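Long-range contacts in fatty acid synthase 1, isoform A (Drosophila melanogaster, PDB 6FN6), which probably builds long-chain saturated fatty acids from acetyl-CoA and malonyl-CoA with NADPH, this piece carrying the dehydratase, enoylreductase and ketoreductase region: residues 927-932 with 952-957; 1007-1012 with 1057-1062. All coordinates share one frame; numbering follows the deposited sequence.

Contact 1 of 2, residues 927-932 with 952-957; sequences YILVGG and IVLTSR. With EDO (1,2-ethanediol), chain E.
T955 holds OG1 between its backbone N and carbonyl carbon (chi1 75°), which brings the hydroxyl up to V930 and G931. V930 sets CG1 anti to its backbone N (chi1 -176°), and this methyl lies 3.6 Å from T955 OG1. G931 N donates to T955 OG1 at 3.1 Å; its hydrogen bond to T955 O is weak. The T955 hydroxyl ties the turn L929-G932 to the neighbouring strand.

The strands run parallel. V953 N hydrogen-bonds to Y927 O at 3.0 Å, and L929 N to V953 O at 2.9 Å. I928 and V953 lie side by side, with I928 CG1 4.1 Å from V953 CB. On the other face L954 CD2 meets L929 CB at 3.9 Å and touches G932 CA. A 1,2-ethanediol, probably from the crystallisation liquor, accepts a hydrogen bond at O1 from R957 N (3.1 Å). Its O2 makes weak hydrogen bonds with T955 O and OG1.

This is a beta-alpha-beta unit of the Rossmann-type ketoreductase domain. G932 starts a GxGxxG-like sequence, consistent with a dinucleotide-binding turn. The linking helix 935-946 covers L929, I952 and L954. Helix 989-1002 packs on I928, V953 and T955, while strand 1005-1011 borders strand 926-930.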
ATOM      1  N   TYR A 927      52.002 -16.859  -5.595  1.00 33.38           N
ATOM      2  CA  TYR A 927      52.553 -15.902  -4.646  1.00 36.48           C
ATOM      3  C   TYR A 927      52.730 -16.549  -3.283  1.00 37.92           C
ATOM      4  O   TYR A 927      51.764 -16.958  -2.631  1.00 37.94           O
ATOM      5  CB  TYR A 927      51.666 -14.662  -4.571  1.00 32.04           C
ATOM      6  CG  TYR A 927      51.641 -13.935  -5.891  1.00 32.10           C
ATOM      7  CD1 TYR A 927      52.621 -13.008  -6.210  1.00 32.83           C
ATOM      8  CD2 TYR A 927      50.663 -14.211  -6.839  1.00 32.74           C
ATOM      9  CE1 TYR A 927      52.616 -12.355  -7.426  1.00 35.08           C
ATOM     10  CE2 TYR A 927      50.647 -13.567  -8.056  1.00 33.33           C
ATOM     11  CZ  TYR A 927      51.625 -12.640  -8.351  1.00 35.01           C
ATOM     12  OH  TYR A 927      51.604 -12.004  -9.573  1.00 34.08           O
ATOM     13  N   ILE A 928      53.991 -16.652  -2.879  1.00 32.76           N
ATOM     14  CA  ILE A 928      54.367 -17.311  -1.643  1.00 33.09           C
ATOM     15  C   ILE A 928      54.414 -16.293  -0.521  1.00 33.58           C
ATOM     16  O   ILE A 928      55.077 -15.266  -0.638  1.00 34.40           O
ATOM     17  CB  ILE A 928      55.722 -18.023  -1.792  1.00 34.97           C
ATOM     18  CG1 ILE A 928      55.679 -19.019  -2.952  1.00 35.35           C
ATOM     19  CG2 ILE A 928      56.102 -18.737  -0.498  1.00 35.09           C
ATOM     20  CD1 ILE A 928      57.050 -19.477  -3.401  1.00 36.57           C
ATOM     21  N   LEU A 929      53.696 -16.576   0.558  1.00 39.89           N
ATOM     22  CA  LEU A 929      53.737 -15.734   1.745  1.00 40.97           C
ATOM     23  C   LEU A 929      54.279 -16.529   2.925  1.00 42.29           C
ATOM     24  O   LEU A 929      53.575 -17.362   3.498  1.00 43.26           O
ATOM     25  CB  LEU A 929      52.349 -15.176   2.069  1.00 40.73           C
ATOM     26  CG  LEU A 929      51.811 -14.116   1.101  1.00 40.48           C
ATOM     27  CD1 LEU A 929      51.231 -14.743  -0.154  1.00 38.45           C
ATOM     28  CD2 LEU A 929      50.775 -13.249   1.788  1.00 40.30           C
ATOM     29  N   VAL A 930      55.538 -16.279   3.274  1.00 31.70           N
ATOM     30  CA  VAL A 930      56.158 -16.953   4.404  1.00 32.41           C
ATOM     31  C   VAL A 930      55.559 -16.390   5.680  1.00 32.41           C
ATOM     32  O   VAL A 930      55.614 -15.185   5.918  1.00 32.02           O
ATOM     33  CB  VAL A 930      57.689 -16.796   4.391  1.00 32.69           C
ATOM     34  CG1 VAL A 930      58.320 -17.587   5.529  1.00 33.56           C
ATOM     35  CG2 VAL A 930      58.261 -17.247   3.057  1.00 32.73           C
ATOM     36  N   GLY A 931      55.012 -17.272   6.511  1.00 33.00           N
ATOM     37  CA  GLY A 931      54.230 -16.852   7.659  1.00 34.16           C
ATOM     38  C   GLY A 931      52.912 -16.260   7.200  1.00 35.87           C
ATOM     39  O   GLY A 931      52.430 -15.265   7.741  1.00 36.63           O
ATOM     40  N   GLY A 932      52.320 -16.893   6.194  1.00 37.85           N
ATOM     41  CA  GLY A 932      51.157 -16.338   5.534  1.00 36.90           C
ATOM     42  C   GLY A 932      49.843 -16.461   6.282  1.00 37.32           C
ATOM     43  O   GLY A 932      48.875 -15.792   5.927  1.00 36.99           O
ATOM     44  N   ILE A 952      47.825 -19.002  -4.491  1.00 32.29           N
ATOM     45  CA  ILE A 952      48.391 -18.571  -3.220  1.00 31.79           C
ATOM     46  C   ILE A 952      49.051 -19.741  -2.508  1.00 32.51           C
ATOM     47  O   ILE A 952      48.473 -20.824  -2.395  1.00 33.24           O
ATOM     48  CB  ILE A 952      47.312 -17.930  -2.324  1.00 31.19           C
ATOM     49  CG1 ILE A 952      46.739 -16.671  -2.981  1.00 30.51           C
ATOM     50  CG2 ILE A 952      47.868 -17.627  -0.933  1.00 30.93           C
ATOM     51  CD1 ILE A 952      47.725 -15.530  -3.133  1.00 35.37           C
ATOM     52  N   VAL A 953      50.267 -19.512  -2.020  1.00 36.17           N
ATOM     53  CA  VAL A 953      50.961 -20.491  -1.193  1.00 33.73           C
ATOM     54  C   VAL A 953      51.285 -19.866   0.156  1.00 34.09           C
ATOM     55  O   VAL A 953      51.974 -18.851   0.234  1.00 33.12           O
ATOM     56  CB  VAL A 953      52.237 -21.002  -1.879  1.00 36.17           C
ATOM     57  CG1 VAL A 953      52.911 -22.067  -1.029  1.00 34.48           C
ATOM     58  CG2 VAL A 953      51.919 -21.541  -3.267  1.00 36.43           C
ATOM     59  N   LEU A 954      50.781 -20.485   1.219  1.00 34.78           N
ATOM     60  CA  LEU A 954      51.030 -20.009   2.571  1.00 36.65           C
ATOM     61  C   LEU A 954      51.862 -21.031   3.340  1.00 37.55           C
ATOM     62  O   LEU A 954      51.489 -22.204   3.429  1.00 41.12           O
ATOM     63  CB  LEU A 954      49.711 -19.754   3.304  1.00 35.72           C
ATOM     64  CG  LEU A 954      48.673 -18.876   2.596  1.00 32.95           C
ATOM     65  CD1 LEU A 954      47.373 -18.865   3.388  1.00 32.41           C
ATOM     66  CD2 LEU A 954      49.187 -17.459   2.402  1.00 31.22           C
ATOM     67  N   THR A 955      52.984 -20.588   3.899  1.00 33.81           N
ATOM     68  CA  THR A 955      53.821 -21.472   4.699  1.00 34.76           C
ATOM     69  C   THR A 955      53.462 -21.302   6.168  1.00 35.03           C
ATOM     70  O   THR A 955      53.461 -20.188   6.686  1.00 34.46           O
ATOM     71  CB  THR A 955      55.326 -21.204   4.501  1.00 34.76           C
ATOM     72  OG1 THR A 955      55.702 -20.000   5.182  1.00 34.21           O
ATOM     73  CG2 THR A 955      55.667 -21.088   3.025  1.00 34.42           C
ATOM     74  N   SER A 956      53.143 -22.410   6.825  1.00 37.43           N
ATOM     75  CA  SER A 956      52.832 -22.401   8.249  1.00 43.31           C
ATOM     76  C   SER A 956      53.212 -23.728   8.887  1.00 51.27           C
ATOM     77  O   SER A 956      52.783 -24.790   8.439  1.00 53.65           O
ATOM     78  CB  SER A 956      51.344 -22.123   8.477  1.00 44.71           C
ATOM     79  OG  SER A 956      51.040 -22.055   9.861  1.00 46.59           O
ATOM     80  N   ARG A 957      54.022 -23.660   9.934  1.00 47.42           N
ATOM     81  CA  ARG A 957      54.467 -24.860  10.624  1.00 50.84           C
ATOM     82  C   ARG A 957      53.310 -25.513  11.378  1.00 52.44           C
ATOM     83  O   ARG A 957      53.161 -26.734  11.364  1.00 53.04           O
ATOM     84  CB  ARG A 957      55.611 -24.529  11.584  1.00 52.78           C
ATOM     85  CG  ARG A 957      56.827 -23.906  10.905  1.00 55.02           C
ATOM     86  CD  ARG A 957      57.362 -24.768   9.766  1.00 56.64           C
ATOM     87  NE  ARG A 957      57.628 -26.147  10.176  1.00 58.72           N
ATOM     88  CZ  ARG A 957      58.759 -26.566  10.736  1.00 60.06           C
ATOM     89  NH1 ARG A 957      59.757 -25.718  10.966  1.00 60.14           N
ATOM     90  NH2 ARG A 957      58.898 -27.842  11.065  1.00 60.62           N
TER
HETATM   91  C1  EDO E2103      55.084 -19.642  10.139  1.00 37.58           C
HETATM   92  O1  EDO E2103      55.026 -20.851  10.898  1.00 39.32           O
HETATM   93  C2  EDO E2103      56.330 -19.664   9.267  1.00 38.69           C
HETATM   94  O2  EDO E2103      56.315 -20.835   8.442  1.00 38.99           O

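Contact 2 of 2, residues 1007-1012 with 1057-1062; sequences GIFNLA and ICFSSV
F1059 lies beside L1011 and F1009, all three side chains pointing the same way. Its CB meets N1010 O at 3.9 Å and borders L1011 CD2. CG touches the same methyl. CD2 is nearer to it, at 3.5 Å from L1011 CD2, and the methyl comes to the ring obliquely. F1059 CE2 reaches F1009 CD1 at 4.0 Å, each atom near the plane of the other ring, so these rings meet at their edges. The F1059 ring also meets the ring of F936, in helix 935-946, with the planes at about 50°. On F1009, CE1 touches I1057 CD1 at 3.8 Å.

The backbones pair in parallel. The backbone of N1010 hydrogen-bonds on both its polar atoms: N donates to I1057 O at 2.8 Å, and O accepts from F1059 N at 2.9 Å. These are neighbouring central strands of the short-chain dehydrogenase/reductase fold of the ketoreductase domain.

The face of N1010 and C1058 is turned to helix 1034-1049, where the N1010 side chain packs on T1039 and L1042. N1010 CG stands anti to the carbonyl carbon (chi1 -61°), beside C1058 SG. OD1 lies 3.9 Å from C1058 SG; with nearby I1057 O, also an acceptor, it makes no hydrogen bond. An alanine here would probably leave C1058 SG without the amide group beside it and thin the packing under helix 1034-1049. C1058 also touches M1081 and C1085 of helix 1072-1090.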
ATOM      1  N   GLY A1007      55.801 -13.573  -7.035  1.00 31.48           N
ATOM      2  CA  GLY A1007      56.199 -12.807  -5.870  1.00 31.03           C
ATOM      3  C   GLY A1007      56.442 -13.656  -4.636  1.00 31.17           C
ATOM      4  O   GLY A1007      55.792 -14.683  -4.433  1.00 31.13           O
ATOM      5  N   ILE A1008      57.390 -13.212  -3.814  1.00 32.88           N
ATOM      6  CA  ILE A1008      57.707 -13.857  -2.546  1.00 31.25           C
ATOM      7  C   ILE A1008      57.636 -12.805  -1.450  1.00 30.61           C
ATOM      8  O   ILE A1008      58.303 -11.776  -1.521  1.00 30.57           O
ATOM      9  CB  ILE A1008      59.094 -14.541  -2.596  1.00 31.60           C
ATOM     10  CG1 ILE A1008      59.058 -15.720  -3.568  1.00 32.16           C
ATOM     11  CG2 ILE A1008      59.538 -15.001  -1.198  1.00 31.79           C
ATOM     12  CD1 ILE A1008      60.405 -16.365  -3.816  1.00 32.84           C
ATOM     13  N   PHE A1009      56.807 -13.061  -0.447  1.00 30.45           N
ATOM     14  CA  PHE A1009      56.633 -12.134   0.663  1.00 34.16           C
ATOM     15  C   PHE A1009      57.081 -12.779   1.970  1.00 34.74           C
ATOM     16  O   PHE A1009      56.571 -13.825   2.366  1.00 34.19           O
ATOM     17  CB  PHE A1009      55.173 -11.677   0.762  1.00 33.14           C
ATOM     18  CG  PHE A1009      54.631 -11.111  -0.519  1.00 30.85           C
ATOM     19  CD1 PHE A1009      54.670  -9.747  -0.761  1.00 31.43           C
ATOM     20  CD2 PHE A1009      54.084 -11.940  -1.481  1.00 30.05           C
ATOM     21  CE1 PHE A1009      54.174  -9.223  -1.941  1.00 30.02           C
ATOM     22  CE2 PHE A1009      53.589 -11.422  -2.663  1.00 29.69           C
ATOM     23  CZ  PHE A1009      53.634 -10.062  -2.892  1.00 29.42           C
ATOM     24  N   ASN A1010      58.059 -12.155   2.618  1.00 37.68           N
ATOM     25  CA  ASN A1010      58.606 -12.664   3.868  1.00 44.69           C
ATOM     26  C   ASN A1010      58.033 -11.875   5.030  1.00 42.85           C
ATOM     27  O   ASN A1010      58.088 -10.644   5.043  1.00 44.15           O
ATOM     28  CB  ASN A1010      60.131 -12.578   3.866  1.00 53.12           C
ATOM     29  CG  ASN A1010      60.756 -13.399   2.760  1.00 57.51           C
ATOM     30  OD1 ASN A1010      60.928 -12.920   1.639  1.00 58.52           O
ATOM     31  ND2 ASN A1010      61.093 -14.647   3.069  1.00 59.33           N
ATOM     32  N   LEU A1011      57.484 -12.587   6.007  1.00 40.40           N
ATOM     33  CA  LEU A1011      56.795 -11.946   7.118  1.00 40.94           C
ATOM     34  C   LEU A1011      57.439 -12.273   8.461  1.00 45.53           C
ATOM     35  O   LEU A1011      57.284 -13.373   8.989  1.00 43.22           O
ATOM     36  CB  LEU A1011      55.323 -12.361   7.119  1.00 38.71           C
ATOM     37  CG  LEU A1011      54.637 -12.238   5.753  1.00 39.72           C
ATOM     38  CD1 LEU A1011      53.191 -12.677   5.815  1.00 41.28           C
ATOM     39  CD2 LEU A1011      54.727 -10.817   5.218  1.00 42.17           C
ATOM     40  N   ALA A1012      58.173 -11.305   8.998  1.00 83.25           N
ATOM     41  CA  ALA A1012      58.698 -11.389  10.355  1.00 86.73           C
ATOM     42  C   ALA A1012      57.767 -10.664  11.322  1.00 90.57           C
ATOM     43  O   ALA A1012      58.039 -10.588  12.520  1.00 85.40           O
ATOM     44  CB  ALA A1012      60.098 -10.797  10.423  1.00 83.87           C
ATOM     45  N   ILE A1057      59.756  -9.243  -1.281  1.00 30.71           N
ATOM     46  CA  ILE A1057      59.506  -8.230  -0.264  1.00 30.63           C
ATOM     47  C   ILE A1057      59.638  -8.823   1.136  1.00 30.79           C
ATOM     48  O   ILE A1057      59.186  -9.936   1.394  1.00 30.72           O
ATOM     49  CB  ILE A1057      58.118  -7.584  -0.471  1.00 30.20           C
ATOM     50  CG1 ILE A1057      58.045  -6.970  -1.872  1.00 30.22           C
ATOM     51  CG2 ILE A1057      57.843  -6.534   0.604  1.00 30.25           C
ATOM     52  CD1 ILE A1057      56.700  -6.411  -2.248  1.00 29.87           C
ATOM     53  N   CYS A1058      60.271  -8.063   2.025  1.00 34.89           N
ATOM     54  CA  CYS A1058      60.439  -8.448   3.420  1.00 36.52           C
ATOM     55  C   CYS A1058      59.792  -7.413   4.338  1.00 39.28           C
ATOM     56  O   CYS A1058      60.208  -6.255   4.356  1.00 45.26           O
ATOM     57  CB  CYS A1058      61.926  -8.590   3.764  1.00 40.85           C
ATOM     58  SG  CYS A1058      62.853  -9.769   2.743  1.00 38.42           S
ATOM     59  N   PHE A1059      58.772  -7.823   5.090  1.00 32.15           N
ATOM     60  CA  PHE A1059      58.103  -6.922   6.032  1.00 33.92           C
ATOM     61  C   PHE A1059      58.627  -7.076   7.458  1.00 37.89           C
ATOM     62  O   PHE A1059      59.034  -8.164   7.866  1.00 42.04           O
ATOM     63  CB  PHE A1059      56.590  -7.162   6.021  1.00 35.96           C
ATOM     64  CG  PHE A1059      55.935  -6.836   4.713  1.00 36.38           C
ATOM     65  CD1 PHE A1059      55.497  -5.547   4.449  1.00 35.25           C
ATOM     66  CD2 PHE A1059      55.757  -7.810   3.747  1.00 35.34           C
ATOM     67  CE1 PHE A1059      54.896  -5.238   3.246  1.00 32.43           C
ATOM     68  CE2 PHE A1059      55.154  -7.506   2.542  1.00 33.76           C
ATOM     69  CZ  PHE A1059      54.724  -6.218   2.291  1.00 31.97           C
ATOM     70  N   SER A1060      58.602  -5.979   8.211  1.00 34.31           N
ATOM     71  CA  SER A1060      59.053  -5.978   9.600  1.00 39.94           C
ATOM     72  C   SER A1060      58.840  -4.610  10.243  1.00 49.35           C
ATOM     73  O   SER A1060      58.451  -3.654   9.574  1.00 47.03           O
ATOM     74  CB  SER A1060      60.529  -6.370   9.688  1.00 37.94           C
ATOM     75  OG  SER A1060      61.324  -5.539   8.860  1.00 37.38           O
ATOM     76  N   SER A1061      59.088  -4.533  11.548  1.00 72.14           N
ATOM     77  CA  SER A1061      59.037  -3.271  12.282  1.00 78.97           C
ATOM     78  C   SER A1061      60.446  -2.835  12.691  1.00 81.96           C
ATOM     79  O   SER A1061      61.375  -3.642  12.697  1.00 83.22           O
ATOM     80  CB  SER A1061      58.143  -3.404  13.516  1.00 81.32           C
ATOM     81  OG  SER A1061      58.039  -2.170  14.204  1.00 83.75           O
ATOM     82  N   VAL A1062      60.595  -1.560  13.035  1.00 83.28           N
ATOM     83  CA  VAL A1062      61.891  -1.015  13.427  1.00 86.08           C
ATOM     84  C   VAL A1062      62.270  -1.490  14.826  1.00 93.84           C
ATOM     85  O   VAL A1062      61.410  -1.648  15.693  1.00 94.33           O
ATOM     86  CB  VAL A1062      61.888   0.528  13.359  1.00 83.29           C
ATOM     87  CG1 VAL A1062      63.259   1.094  13.727  1.00 84.32           C
ATOM     88  CG2 VAL A1062      61.469   1.003  11.978  1.00 79.62           C
TER

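In the fold
Contact 1 comes first along the chain and closes before contact 2 opens. Their centres lie about 12 Å apart within the ketoreductase domain. Strands 926-930 and 1005-1011 are neighbours, so the order runs 951-955, 926-930, 1005-1011, 1055-1060, all parallel. Backbone pairs join the two contacts: I928 O with F1009 N, and V930 N with F1009 O, each 2.8 Å and probably hydrogen-bonded. L1011 also packs on V930 O and G931 O. Helix 935-946 lies against both contacts on one face. Different helices close the other face of each contact. Together they form the middle of the domain's Rossmann-type core, consistent with an NADPH-dependent reductase.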